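Local coordinates for alginate lyase (Chitinophaga sp. MD30, PDB 6KCW), which cleaves the polysaccharide alginate by a lyase reaction, as a bacterial member of polysaccharide lyase family 36, at residues 92-97 with 230-235; 61-66 with 210-215; 71-76 with 164-169; 114-119 with 181-186. All coordinates share one frame; numbering follows the deposited sequence.

In the fold
The four contacts sample both sheets of a jelly-roll beta-sandwich. Contact 2 pairs strands within one sheet and contact 3 within the other, their centres about 15 Å apart, while contacts 1 and 4 bridge the two sheets. Contact 1 leans on contact 2 through Tyr232 OH and Thr213 OG1, 2.7 Å apart, and its Phe94 is wedged among Phe211 of contact 2 and Leu74 and Tyr76 of contact 3. Contacts 3 and 4 are joined by the pairing of strands 162-170 and 179-185, with centres about 8 Å apart. Asp233 of contact 1 binds the calcium ion. His212 ND1 of contact 2 meets Arg117 NH1 of contact 4 at 2.9 Å, beside a phosphate that may mark the substrate cleft.

Contact 1 of 4, residues 92-97 with 230-235; sequences VGFGFS and IYYDNL. With CA (calcium ion), chain C.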
loop_
_atom_site.group_PDB
_atom_site.type_symbol
_atom_site.label_atom_id
_atom_site.label_comp_id
_atom_site.label_asym_id
_atom_site.label_seq_id
_atom_site.Cartn_x
_atom_site.Cartn_y
_atom_site.Cartn_z
ATOM N N VAL A 92 2.684 -3.659 -2.008
ATOM C CA VAL A 92 3.461 -3.736 -0.774
ATOM C C VAL A 92 3.094 -2.547 0.108
ATOM O O VAL A 92 2.788 -1.465 -0.382
ATOM C CB VAL A 92 4.983 -3.769 -1.076
ATOM C CG1 VAL A 92 5.426 -2.495 -1.794
ATOM C CG2 VAL A 92 5.796 -3.988 0.194
ATOM N N GLY A 93 3.106 -2.764 1.420
ATOM C CA GLY A 93 3.014 -1.672 2.374
ATOM C C GLY A 93 1.637 -1.032 2.486
ATOM O O GLY A 93 0.640 -1.508 1.968
ATOM N N PHE A 94 1.622 0.103 3.171
ATOM C CA PHE A 94 0.402 0.754 3.621
ATOM C C PHE A 94 0.115 1.984 2.774
ATOM O O PHE A 94 0.993 2.830 2.583
ATOM C CB PHE A 94 0.529 1.132 5.098
ATOM C CG PHE A 94 0.604 -0.064 6.016
ATOM C CD1 PHE A 94 1.802 -0.722 6.218
ATOM C CD2 PHE A 94 -0.533 -0.537 6.653
ATOM C CE1 PHE A 94 1.869 -1.826 7.055
ATOM C CE2 PHE A 94 -0.476 -1.637 7.491
ATOM C CZ PHE A 94 0.720 -2.291 7.690
ATOM N N GLY A 95 -1.111 2.064 2.255
ATOM C CA GLY A 95 -1.560 3.201 1.486
ATOM C C GLY A 95 -2.949 3.661 1.884
ATOM O O GLY A 95 -3.441 3.330 2.967
ATOM N N PHE A 96 -3.600 4.418 1.002
ATOM C CA PHE A 96 -4.886 5.029 1.299
ATOM C C PHE A 96 -5.816 4.853 0.117
ATOM O O PHE A 96 -5.377 4.649 -1.019
ATOM C CB PHE A 96 -4.747 6.524 1.625
ATOM C CG PHE A 96 -3.972 6.800 2.890
ATOM C CD1 PHE A 96 -4.571 6.640 4.132
ATOM C CD2 PHE A 96 -2.652 7.222 2.838
ATOM C CE1 PHE A 96 -3.862 6.893 5.302
ATOM C CE2 PHE A 96 -1.938 7.486 4.004
ATOM C CZ PHE A 96 -2.546 7.327 5.236
ATOM N N SER A 97 -7.116 4.950 0.403
ATOM C CA SER A 97 -8.155 4.876 -0.607
ATOM C C SER A 97 -9.164 5.993 -0.391
ATOM O O SER A 97 -9.733 6.122 0.696
ATOM C CB SER A 97 -8.883 3.551 -0.542
ATOM O OG SER A 97 -9.742 3.616 0.572
ATOM N N ILE A 230 7.746 -10.799 3.279
ATOM C CA ILE A 230 7.961 -9.363 3.403
ATOM C C ILE A 230 7.728 -8.988 4.862
ATOM O O ILE A 230 6.805 -9.502 5.505
ATOM C CB ILE A 230 7.024 -8.566 2.463
ATOM C CG1 ILE A 230 7.298 -8.919 0.997
ATOM C CG2 ILE A 230 7.154 -7.062 2.690
ATOM C CD1 ILE A 230 6.170 -8.576 0.069
ATOM N N TYR A 231 8.566 -8.107 5.394
ATOM C CA TYR A 231 8.491 -7.728 6.796
ATOM C C TYR A 231 8.200 -6.238 6.926
ATOM O O TYR A 231 8.900 -5.410 6.337
ATOM C CB TYR A 231 9.791 -8.067 7.513
ATOM C CG TYR A 231 10.248 -9.508 7.384
ATOM C CD1 TYR A 231 10.967 -9.934 6.272
ATOM C CD2 TYR A 231 9.987 -10.431 8.385
ATOM C CE1 TYR A 231 11.406 -11.241 6.165
ATOM C CE2 TYR A 231 10.424 -11.737 8.283
ATOM C CZ TYR A 231 11.131 -12.129 7.174
ATOM O OH TYR A 231 11.558 -13.421 7.071
ATOM N N TYR A 232 7.180 -5.904 7.711
ATOM C CA TYR A 232 6.830 -4.531 8.036
ATOM C C TYR A 232 7.094 -4.245 9.514
ATOM O O TYR A 232 7.106 -5.149 10.356
ATOM C CB TYR A 232 5.358 -4.251 7.699
ATOM C CG TYR A 232 4.972 -4.617 6.277
ATOM C CD1 TYR A 232 5.298 -3.782 5.210
ATOM C CD2 TYR A 232 4.276 -5.791 5.998
ATOM C CE1 TYR A 232 4.943 -4.111 3.910
ATOM C CE2 TYR A 232 3.935 -6.126 4.709
ATOM C CZ TYR A 232 4.268 -5.278 3.668
ATOM O OH TYR A 232 3.929 -5.599 2.377
ATOM N N ASP A 233 7.283 -2.963 9.828
ATOM C CA ASP A 233 7.532 -2.547 11.201
ATOM C C ASP A 233 7.194 -1.070 11.357
ATOM O O ASP A 233 7.203 -0.301 10.387
ATOM C CB ASP A 233 8.991 -2.796 11.597
ATOM C CG ASP A 233 9.169 -2.980 13.090
ATOM O OD1 ASP A 233 8.241 -2.611 13.846
ATOM O OD2 ASP A 233 10.236 -3.498 13.496
ATOM N N ASN A 234 6.888 -0.687 12.601
ATOM C CA ASN A 234 6.883 0.713 13.022
ATOM C C ASN A 234 5.853 1.545 12.261
ATOM O O ASN A 234 6.150 2.639 11.773
ATOM C CB ASN A 234 8.281 1.318 12.875
ATOM C CG ASN A 234 9.304 0.633 13.761
ATOM O OD1 ASN A 234 9.065 0.431 14.946
ATOM N ND2 ASN A 234 10.441 0.260 13.186
ATOM N N LEU A 235 4.622 1.037 12.190
ATOM C CA LEU A 235 3.553 1.718 11.475
ATOM C C LEU A 235 3.012 2.870 12.310
ATOM O O LEU A 235 2.536 2.660 13.429
ATOM C CB LEU A 235 2.422 0.745 11.145
ATOM C CG LEU A 235 1.189 1.449 10.562
ATOM C CD1 LEU A 235 1.468 2.020 9.169
ATOM C CD2 LEU A 235 -0.008 0.530 10.538
HETATM CA CA CA C . 9.050 -3.800 15.866
HETATM O O HOH W 1 10.934 -4.360 16.685
HETATM O O HOH W 2 9.816 -1.300 16.413
#
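The hydroxyl of Tyr232 is held by two groups: Gly93 N donates to its OH over 3.1 Å in a fairly straight bond (N-H...O 164°), and Thr213 OG1 of strand 206-215 shares a second hydrogen bond with it. This buried oxygen fastens the corner where the chain turns at Gly93. Tyr232 CG lies beside the backbone N, anti to the carbonyl carbon (chi1 -53°), which starts the ring toward Gly93. Val92 CG2 comes in near the ring plane, 3.3 Å from Tyr232 OH, and reaches on to Ile230 CG2 at 4.2 Å. Phe94 turns its edge toward the face of Tyr232 in a T-shaped pair, with ring centroids 5.8 Å apart and planes at 78°. One face of Phe94 is covered by Leu235, whose CD1 stands 4.0 Å from the ring centroid in a CH-pi contact. A phenylalanine in place of Tyr232 would lack the hydroxyl, and Gly93 N and Thr213 OG1 would probably both lose the oxygen that ties them together. Asp233 points away from this core and grips the calcium ion with both carboxylate oxygens, OD1 at 2.5 Å and OD2 at 2.7 Å from the metal; Asn9 O, Asn11 OD1, Gly43 O and two waters complete the site. Strand 228-241 thus turns a metal ligand outward and Tyr232 into the interface between the facing sheets of a jelly-roll beta-sandwich.

Contact 2 of 4, residues 61-66 with 210-215; sequences ISNIDV and TFHTFR
CG lies beside the backbone N and anti to the carbonyl carbon in both His212 (chi1 -68°) and Asn63 (chi1 -53°), which brings imidazole and amide together over one face of the sheet. There His212 NE2 donates to Asn63 OD1 over 2.9 Å, the acceptor lying close to the ring plane and the donor tilted from the plane of the amide carbonyl. The ring is clamped between Ile61 CG2, 3.7 Å from its centroid, and Thr210 CB on the opposite face. Ile61 also lays CD1 over the face of Phe214, 3.4 Å from Phe214 CD1. An alanine in place of His212 would probably leave Asn63 OD1 without its N-H donor, Arg117 NH1 without the ND1 it meets, and a gap next to Ile61 CG2. Ser62 and Phe211 form a hydrogen-bonded pair of this antiparallel ladder, with Phe211 N to Ser62 O at 2.9 Å and Ser62 N to Phe211 O at 3.2 Å. Toward the sandwich interior, Ile64 CD1 rests 3.8 Å from Phe211 CB. Strand 60-69 borders strand 206-215 on one flank, strands 89-92 and 94-99 adjoin it on the other, and the Phe211 ring stacks on Phe94 and meets Tyr232 of the facing sheet edge-to-face.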
loop_
_atom_site.group_PDB
_atom_site.type_symbol
_atom_site.label_atom_id
_atom_site.label_comp_id
_atom_site.label_asym_id
_atom_site.label_seq_id
_atom_site.Cartn_x
_atom_site.Cartn_y
_atom_site.Cartn_z
ATOM N N ILE A 61 -4.644 -9.050 1.900
ATOM C CA ILE A 61 -5.247 -7.864 1.289
ATOM C C ILE A 61 -6.338 -7.383 2.238
ATOM O O ILE A 61 -7.453 -7.925 2.240
ATOM C CB ILE A 61 -5.820 -8.149 -0.103
ATOM C CG1 ILE A 61 -4.745 -8.698 -1.042
ATOM C CG2 ILE A 61 -6.470 -6.887 -0.693
ATOM C CD1 ILE A 61 -5.241 -8.803 -2.488
ATOM N N SER A 62 -6.025 -6.376 3.054
ATOM C CA SER A 62 -6.970 -5.863 4.034
ATOM C C SER A 62 -7.123 -4.359 3.863
ATOM O O SER A 62 -6.154 -3.654 3.576
ATOM C CB SER A 62 -6.524 -6.189 5.473
ATOM O OG SER A 62 -7.580 -5.976 6.402
ATOM N N ASN A 63 -8.350 -3.880 4.026
ATOM C CA ASN A 63 -8.660 -2.461 4.005
ATOM C C ASN A 63 -9.074 -2.058 5.409
ATOM O O ASN A 63 -10.092 -2.535 5.915
ATOM C CB ASN A 63 -9.771 -2.167 2.995
ATOM C CG ASN A 63 -9.453 -2.715 1.627
ATOM O OD1 ASN A 63 -8.382 -2.446 1.088
ATOM N ND2 ASN A 63 -10.368 -3.510 1.061
ATOM N N ILE A 64 -8.298 -1.184 6.039
ATOM C CA ILE A 64 -8.595 -0.749 7.398
ATOM C C ILE A 64 -9.409 0.534 7.319
ATOM O O ILE A 64 -8.912 1.577 6.885
ATOM C CB ILE A 64 -7.332 -0.546 8.234
ATOM C CG1 ILE A 64 -6.520 -1.834 8.315
ATOM C CG2 ILE A 64 -7.722 -0.120 9.627
ATOM C CD1 ILE A 64 -5.461 -1.968 7.255
ATOM N N ASP A 65 -10.659 0.445 7.747
ATOM C CA ASP A 65 -11.543 1.594 7.870
ATOM C C ASP A 65 -10.965 2.633 8.835
ATOM O O ASP A 65 -10.793 2.364 10.028
ATOM C CB ASP A 65 -12.890 1.085 8.371
ATOM C CG ASP A 65 -14.027 2.003 8.058
ATOM O OD1 ASP A 65 -13.781 3.165 7.692
ATOM O OD2 ASP A 65 -15.178 1.536 8.203
ATOM N N VAL A 66 -10.652 3.820 8.323
ATOM C CA VAL A 66 -10.140 4.892 9.168
ATOM C C VAL A 66 -11.155 6.024 9.167
ATOM O O VAL A 66 -12.012 6.130 8.288
ATOM C CB VAL A 66 -8.757 5.410 8.725
ATOM C CG1 VAL A 66 -7.759 4.265 8.627
ATOM C CG2 VAL A 66 -8.878 6.171 7.400
ATOM N N THR A 210 -5.097 1.146 3.180
ATOM C CA THR A 210 -4.874 -0.123 2.512
ATOM C C THR A 210 -3.619 -0.785 3.052
ATOM O O THR A 210 -2.588 -0.138 3.238
ATOM C CB THR A 210 -4.729 0.059 1.003
ATOM O OG1 THR A 210 -3.595 0.887 0.729
ATOM C CG2 THR A 210 -5.988 0.697 0.397
ATOM N N PHE A 211 -3.712 -2.085 3.301
ATOM C CA PHE A 211 -2.565 -2.916 3.673
ATOM C C PHE A 211 -2.556 -4.076 2.688
ATOM O O PHE A 211 -3.102 -5.149 2.961
ATOM C CB PHE A 211 -2.649 -3.386 5.117
ATOM C CG PHE A 211 -1.482 -4.225 5.541
ATOM C CD1 PHE A 211 -0.239 -4.055 4.945
ATOM C CD2 PHE A 211 -1.624 -5.198 6.527
ATOM C CE1 PHE A 211 0.839 -4.835 5.329
ATOM C CE2 PHE A 211 -0.549 -5.980 6.917
ATOM C CZ PHE A 211 0.681 -5.803 6.313
ATOM N N HIS A 212 -1.958 -3.844 1.523
ATOM C CA HIS A 212 -1.977 -4.807 0.431
ATOM C C HIS A 212 -0.585 -5.395 0.252
ATOM O O HIS A 212 0.376 -4.655 -0.005
ATOM C CB HIS A 212 -2.474 -4.157 -0.863
ATOM C CG HIS A 212 -3.920 -3.767 -0.821
ATOM N ND1 HIS A 212 -4.600 -3.316 -1.927
ATOM C CD2 HIS A 212 -4.812 -3.763 0.196
ATOM C CE1 HIS A 212 -5.849 -3.045 -1.595
ATOM N NE2 HIS A 212 -6.002 -3.302 -0.310
ATOM N N THR A 213 -0.480 -6.718 0.422
ATOM C CA THR A 213 0.741 -7.480 0.158
ATOM C C THR A 213 0.347 -8.657 -0.721
ATOM O O THR A 213 -0.089 -9.693 -0.210
ATOM C CB THR A 213 1.399 -7.972 1.433
ATOM O OG1 THR A 213 1.527 -6.886 2.363
ATOM C CG2 THR A 213 2.783 -8.538 1.122
ATOM N N PHE A 214 0.488 -8.499 -2.037
ATOM C CA PHE A 214 0.137 -9.573 -2.956
ATOM C C PHE A 214 0.871 -9.383 -4.276
ATOM O O PHE A 214 1.303 -8.278 -4.622
ATOM C CB PHE A 214 -1.375 -9.648 -3.170
ATOM C CG PHE A 214 -1.965 -8.474 -3.914
ATOM C CD1 PHE A 214 -2.321 -7.309 -3.242
ATOM C CD2 PHE A 214 -2.216 -8.560 -5.287
ATOM C CE1 PHE A 214 -2.903 -6.249 -3.928
ATOM C CE2 PHE A 214 -2.784 -7.504 -5.979
ATOM C CZ PHE A 214 -3.131 -6.346 -5.300
ATOM N N ARG A 215 1.034 -10.492 -4.991
ATOM C CA ARG A 215 1.645 -10.487 -6.310
ATOM C C ARG A 215 0.590 -10.205 -7.378
ATOM O O ARG A 215 -0.560 -10.641 -7.268
ATOM C CB ARG A 215 2.335 -11.820 -6.599
ATOM C CG ARG A 215 3.516 -12.138 -5.703
ATOM C CD ARG A 215 4.339 -13.277 -6.286
ATOM N NE ARG A 215 5.357 -13.737 -5.357
ATOM C CZ ARG A 215 6.614 -13.297 -5.324
ATOM N NH1 ARG A 215 7.035 -12.374 -6.184
ATOM N NH2 ARG A 215 7.454 -13.786 -4.431
#

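Contact 3 of 4, residues 71-76 with 164-169; sequences EYELDY and HVHVYI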
loop_
_atom_site.group_PDB
_atom_site.type_symbol
_atom_site.label_atom_id
_atom_site.label_comp_id
_atom_site.label_asym_id
_atom_site.label_seq_id
_atom_site.Cartn_x
_atom_site.Cartn_y
_atom_site.Cartn_z
ATOM N N GLU A 71 -6.895 14.991 4.853
ATOM C CA GLU A 71 -5.436 14.968 4.927
ATOM C C GLU A 71 -4.965 13.838 5.821
ATOM O O GLU A 71 -5.329 13.777 7.000
ATOM C CB GLU A 71 -4.868 16.276 5.467
ATOM C CG GLU A 71 -4.605 17.285 4.402
ATOM C CD GLU A 71 -5.667 18.338 4.386
ATOM O OE1 GLU A 71 -5.501 19.322 3.635
ATOM O OE2 GLU A 71 -6.659 18.190 5.138
ATOM N N TYR A 72 -4.114 12.981 5.269
ATOM C CA TYR A 72 -3.671 11.780 5.952
ATOM C C TYR A 72 -2.200 11.554 5.649
ATOM O O TYR A 72 -1.667 12.028 4.640
ATOM C CB TYR A 72 -4.501 10.544 5.540
ATOM C CG TYR A 72 -5.451 10.075 6.624
ATOM C CD1 TYR A 72 -4.986 9.299 7.690
ATOM C CD2 TYR A 72 -6.797 10.440 6.609
ATOM C CE1 TYR A 72 -5.843 8.870 8.699
ATOM C CE2 TYR A 72 -7.664 10.027 7.611
ATOM C CZ TYR A 72 -7.181 9.234 8.654
ATOM O OH TYR A 72 -8.021 8.813 9.664
ATOM N N GLU A 73 -1.546 10.827 6.550
ATOM C CA GLU A 73 -0.179 10.407 6.314
ATOM C C GLU A 73 0.028 9.085 7.016
ATOM O O GLU A 73 -0.735 8.718 7.912
ATOM C CB GLU A 73 0.830 11.437 6.830
ATOM C CG GLU A 73 0.787 11.540 8.325
ATOM C CD GLU A 73 1.851 12.416 8.856
ATOM O OE1 GLU A 73 2.650 12.928 8.043
ATOM O OE2 GLU A 73 1.888 12.596 10.091
ATOM N N LEU A 74 1.072 8.366 6.609
ATOM C CA LEU A 74 1.508 7.223 7.399
ATOM C C LEU A 74 2.993 6.999 7.164
ATOM O O LEU A 74 3.585 7.539 6.223
ATOM C CB LEU A 74 0.682 5.953 7.095
ATOM C CG LEU A 74 0.462 5.414 5.680
ATOM C CD1 LEU A 74 1.683 4.649 5.170
ATOM C CD2 LEU A 74 -0.757 4.513 5.666
ATOM N N ASP A 75 3.586 6.208 8.052
ATOM C CA ASP A 75 4.993 5.832 8.008
ATOM C C ASP A 75 5.109 4.375 8.423
ATOM O O ASP A 75 4.377 3.910 9.300
ATOM C CB ASP A 75 5.876 6.690 8.955
ATOM C CG ASP A 75 6.287 8.022 8.345
ATOM O OD1 ASP A 75 5.481 8.983 8.393
ATOM O OD2 ASP A 75 7.420 8.114 7.821
ATOM N N TYR A 76 6.040 3.665 7.802
ATOM C CA TYR A 76 6.308 2.279 8.150
ATOM C C TYR A 76 7.648 1.910 7.546
ATOM O O TYR A 76 8.167 2.605 6.664
ATOM C CB TYR A 76 5.215 1.327 7.643
ATOM C CG TYR A 76 5.112 1.262 6.132
ATOM C CD1 TYR A 76 4.286 2.135 5.443
ATOM C CD2 TYR A 76 5.856 0.342 5.402
ATOM C CE1 TYR A 76 4.188 2.084 4.068
ATOM C CE2 TYR A 76 5.779 0.299 4.037
ATOM C CZ TYR A 76 4.939 1.172 3.375
ATOM O OH TYR A 76 4.844 1.130 2.007
ATOM N N HIS A 164 12.413 2.764 4.780
ATOM C CA HIS A 164 11.357 3.540 5.414
ATOM C C HIS A 164 10.526 4.250 4.358
ATOM O O HIS A 164 11.075 4.883 3.449
ATOM C CB HIS A 164 11.905 4.572 6.394
ATOM C CG HIS A 164 10.828 5.237 7.193
ATOM N ND1 HIS A 164 10.317 4.691 8.351
ATOM C CD2 HIS A 164 10.128 6.375 6.977
ATOM C CE1 HIS A 164 9.362 5.471 8.823
ATOM N NE2 HIS A 164 9.227 6.500 8.006
ATOM N N VAL A 165 9.204 4.156 4.500
ATOM C CA VAL A 165 8.242 4.726 3.564
ATOM C C VAL A 165 7.386 5.739 4.313
ATOM O O VAL A 165 6.811 5.416 5.364
ATOM C CB VAL A 165 7.359 3.629 2.947
ATOM C CG1 VAL A 165 6.561 4.166 1.763
ATOM C CG2 VAL A 165 8.205 2.421 2.568
ATOM N N HIS A 166 7.324 6.962 3.784
ATOM C CA HIS A 166 6.356 7.976 4.190
ATOM C C HIS A 166 5.365 8.216 3.047
ATOM O O HIS A 166 5.770 8.395 1.889
ATOM C CB HIS A 166 7.060 9.286 4.567
ATOM C CG HIS A 166 6.119 10.402 4.894
ATOM N ND1 HIS A 166 5.438 10.473 6.090
ATOM C CD2 HIS A 166 5.722 11.474 4.171
ATOM C CE1 HIS A 166 4.667 11.546 6.092
ATOM N NE2 HIS A 166 4.814 12.165 4.936
ATOM N N VAL A 167 4.071 8.207 3.368
ATOM C CA VAL A 167 3.013 8.481 2.402
ATOM C C VAL A 167 2.175 9.639 2.929
ATOM O O VAL A 167 1.863 9.691 4.122
ATOM C CB VAL A 167 2.134 7.238 2.153
ATOM C CG1 VAL A 167 0.802 7.628 1.567
ATOM C CG2 VAL A 167 2.854 6.242 1.258
ATOM N N TYR A 168 1.838 10.574 2.045
ATOM C CA TYR A 168 0.993 11.718 2.363
ATOM C C TYR A 168 -0.037 11.872 1.259
ATOM O O TYR A 168 0.313 11.822 0.073
ATOM C CB TYR A 168 1.810 13.012 2.483
ATOM C CG TYR A 168 0.967 14.267 2.606
ATOM C CD1 TYR A 168 0.033 14.395 3.622
ATOM C CD2 TYR A 168 1.124 15.334 1.725
ATOM C CE1 TYR A 168 -0.732 15.536 3.758
ATOM C CE2 TYR A 168 0.354 16.489 1.849
ATOM C CZ TYR A 168 -0.571 16.579 2.877
ATOM O OH TYR A 168 -1.355 17.703 3.023
ATOM N N ILE A 169 -1.295 12.076 1.643
ATOM C CA ILE A 169 -2.404 12.170 0.696
ATOM C C ILE A 169 -3.318 13.311 1.121
ATOM O O ILE A 169 -3.534 13.545 2.314
ATOM C CB ILE A 169 -3.178 10.836 0.597
ATOM C CG1 ILE A 169 -4.209 10.884 -0.527
ATOM C CG2 ILE A 169 -3.878 10.519 1.900
ATOM C CD1 ILE A 169 -4.935 9.625 -0.674
#
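Tyr72 with Ile169, Leu74 with Val167 and Tyr76 with Val165 are the hydrogen-bonded pairs of an antiparallel ladder, each closed by two backbone bonds; the shortest, Val165 N to Tyr76 O and Leu74 N to Val167 O, measure 2.9 Å. Between them, Glu73 faces Tyr168 and Asp75 faces His166 as non-hydrogen-bonded pairs. The polar interactions gather on the face carrying these residues. His166 ND1 donates to Asp75 OD1 over 2.7 Å within its own ring plane, yet arrives 36° above the plane of the carboxylate. The other oxygen, Asp75 OD2, takes His164 NE2; their modelled 2.4 Å separation is doubtfully short. Asp77 OD1 is hydrogen-bonded to His164 ND1, and Glu73 OE1 approaches His166 CE1 at the ring edge, 3.1 Å away. The opposite face is largely apolar and turns inward, packing on strands 94-99 and 113-122 as one layer of the jelly-roll sandwich. There the Tyr76 ring, brought up by a chi1 of 65° that sets CG between backbone N and carbonyl carbon, lies alongside Val165, whose CB sits over its face 3.5 Å from CZ. Leu74 CD1 touches Val167 CB at 4.0 Å, and Tyr72 CB meets Ile169 CG2 at 3.7 Å.

Contact 4 of 4, residues 114-119 with 181-186; sequences GTLRMM and AQIIIN. With PO4 (phosphate ion), chain B.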
loop_
_atom_site.group_PDB
_atom_site.type_symbol
_atom_site.label_atom_id
_atom_site.label_comp_id
_atom_site.label_asym_id
_atom_site.label_seq_id
_atom_site.Cartn_x
_atom_site.Cartn_y
_atom_site.Cartn_z
ATOM N N GLY A 114 -10.263 6.661 -5.898
ATOM C CA GLY A 114 -8.951 6.202 -6.317
ATOM C C GLY A 114 -8.224 5.610 -5.132
ATOM O O GLY A 114 -8.783 5.488 -4.040
ATOM N N THR A 115 -6.966 5.221 -5.362
ATOM C CA THR A 115 -6.086 4.756 -4.290
ATOM C C THR A 115 -4.672 5.283 -4.480
ATOM O O THR A 115 -4.221 5.534 -5.602
ATOM C CB THR A 115 -5.985 3.231 -4.188
ATOM O OG1 THR A 115 -5.696 2.684 -5.482
ATOM C CG2 THR A 115 -7.248 2.633 -3.598
ATOM N N LEU A 116 -3.966 5.422 -3.354
ATOM C CA LEU A 116 -2.533 5.678 -3.315
ATOM C C LEU A 116 -1.926 4.424 -2.686
ATOM O O LEU A 116 -2.017 4.230 -1.472
ATOM C CB LEU A 116 -2.230 6.946 -2.512
ATOM C CG LEU A 116 -0.947 7.779 -2.693
ATOM C CD1 LEU A 116 -0.934 8.959 -1.728
ATOM C CD2 LEU A 116 0.314 6.930 -2.514
ATOM N N ARG A 117 -1.345 3.553 -3.510
ATOM C CA ARG A 117 -0.608 2.388 -3.028
ATOM C C ARG A 117 0.779 2.383 -3.658
ATOM O O ARG A 117 1.131 3.262 -4.454
ATOM C CB ARG A 117 -1.339 1.067 -3.333
ATOM C CG ARG A 117 -2.683 0.937 -2.642
ATOM C CD ARG A 117 -3.479 -0.278 -3.142
ATOM N NE ARG A 117 -3.532 -0.344 -4.595
ATOM C CZ ARG A 117 -3.953 -1.403 -5.278
ATOM N NH1 ARG A 117 -4.373 -2.493 -4.650
ATOM N NH2 ARG A 117 -3.953 -1.373 -6.600
ATOM N N MET A 118 1.573 1.375 -3.291
ATOM C CA MET A 118 2.946 1.258 -3.758
ATOM C C MET A 118 3.213 -0.176 -4.188
ATOM O O MET A 118 2.657 -1.124 -3.623
ATOM C CB MET A 118 3.966 1.683 -2.669
ATOM C CG MET A 118 5.419 1.781 -3.169
ATOM S SD MET A 118 6.616 2.357 -1.937
ATOM C CE MET A 118 6.625 0.951 -0.802
ATOM N N MET A 119 4.076 -0.324 -5.193
ATOM C CA MET A 119 4.448 -1.630 -5.712
ATOM C C MET A 119 5.960 -1.776 -5.739
ATOM O O MET A 119 6.702 -0.792 -5.739
ATOM C CB MET A 119 3.925 -1.859 -7.132
ATOM C CG MET A 119 2.433 -1.870 -7.272
ATOM S SD MET A 119 2.009 -2.342 -8.959
ATOM C CE MET A 119 2.724 -3.975 -9.151
ATOM N N ALA A 181 -0.681 13.611 -3.827
ATOM C CA ALA A 181 -0.209 12.246 -3.597
ATOM C C ALA A 181 1.304 12.271 -3.419
ATOM O O ALA A 181 2.020 12.766 -4.293
ATOM C CB ALA A 181 -0.601 11.325 -4.762
ATOM N N GLN A 182 1.798 11.731 -2.309
ATOM C CA GLN A 182 3.224 11.806 -2.016
ATOM C C GLN A 182 3.728 10.490 -1.445
ATOM O O GLN A 182 3.093 9.906 -0.560
ATOM C CB GLN A 182 3.522 12.945 -1.036
ATOM C CG GLN A 182 4.986 13.054 -0.593
ATOM C CD GLN A 182 5.208 14.157 0.439
ATOM O OE1 GLN A 182 5.379 13.889 1.631
ATOM N NE2 GLN A 182 5.205 15.400 -0.019
ATOM N N ILE A 183 4.887 10.043 -1.941
ATOM C CA ILE A 183 5.612 8.897 -1.395
ATOM C C ILE A 183 7.065 9.287 -1.159
ATOM O O ILE A 183 7.745 9.746 -2.081
ATOM C CB ILE A 183 5.555 7.679 -2.332
ATOM C CG1 ILE A 183 4.112 7.197 -2.510
ATOM C CG2 ILE A 183 6.451 6.557 -1.784
ATOM C CD1 ILE A 183 3.962 6.184 -3.592
ATOM N N ILE A 184 7.550 9.071 0.063
ATOM C CA ILE A 184 8.928 9.382 0.449
ATOM C C ILE A 184 9.563 8.103 0.981
ATOM O O ILE A 184 9.033 7.486 1.912
ATOM C CB ILE A 184 8.995 10.499 1.510
ATOM C CG1 ILE A 184 8.075 11.671 1.149
ATOM C CG2 ILE A 184 10.432 10.994 1.678
ATOM C CD1 ILE A 184 8.581 12.537 0.003
ATOM N N ILE A 185 10.685 7.701 0.388
ATOM C CA ILE A 185 11.368 6.464 0.756
ATOM C C ILE A 185 12.794 6.816 1.156
ATOM O O ILE A 185 13.541 7.399 0.358
ATOM C CB ILE A 185 11.346 5.430 -0.383
ATOM C CG1 ILE A 185 9.907 5.090 -0.768
ATOM C CG2 ILE A 185 12.084 4.153 0.011
ATOM C CD1 ILE A 185 9.829 4.130 -1.924
ATOM N N ASN A 186 13.173 6.452 2.383
ATOM C CA ASN A 186 14.476 6.819 2.923
ATOM C C ASN A 186 14.710 8.323 2.797
ATOM O O ASN A 186 15.773 8.762 2.365
ATOM C CB ASN A 186 15.608 6.054 2.233
ATOM C CG ASN A 186 15.674 4.606 2.638
ATOM O OD1 ASN A 186 14.999 4.181 3.570
ATOM N ND2 ASN A 186 16.514 3.839 1.946
HETATM P P PO4 B . -4.560 -3.559 -10.067
HETATM O O1 PO4 B . -4.869 -3.744 -8.603
HETATM O O2 PO4 B . -5.503 -4.415 -10.884
HETATM O O3 PO4 B . -3.165 -4.043 -10.394
HETATM O O4 PO4 B . -4.768 -2.087 -10.456
#
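Leu116 reaches across the interior of the beta-sandwich to Ala181 and Ile183, where strand 113-122 of one sheet faces strand 179-185 of the other; the segment axes approach to 8.5 Å and cross at -17°. Its CB points toward the opposing strand, and CG, anti to the backbone N (chi1 -157°), comes to 4.1 Å from Ala181 CB. From there the branches part. CD1 settles against the backbone of the small residue, 3.9 Å from Ala181 CA, while CD2 meets Ile183 CG1 at 3.8 Å, the two side chains overlapping as they run in opposite senses. Two residues on, Met118 continues the same apolar seam. Its sulphur SD lies 3.7 Å from Ile185 CD1 and more loosely against Ile183 CG2. Arg117, between the two, points away from this seam to the outer face of its sheet. There NH1 is hydrogen-bonded to His212 ND1, a contact likely to restrict rotation of the guanidinium. A phosphate ion, probably from the crystallisation liquor, is bound beside it and also held by Lys91 NZ and Tyr133 OH. Arg117 NH2 donates to phosphate O1 over 3.2 Å with an N-H...O angle of 170°, the oxygen lying at the edge of the guanidinium and in its plane.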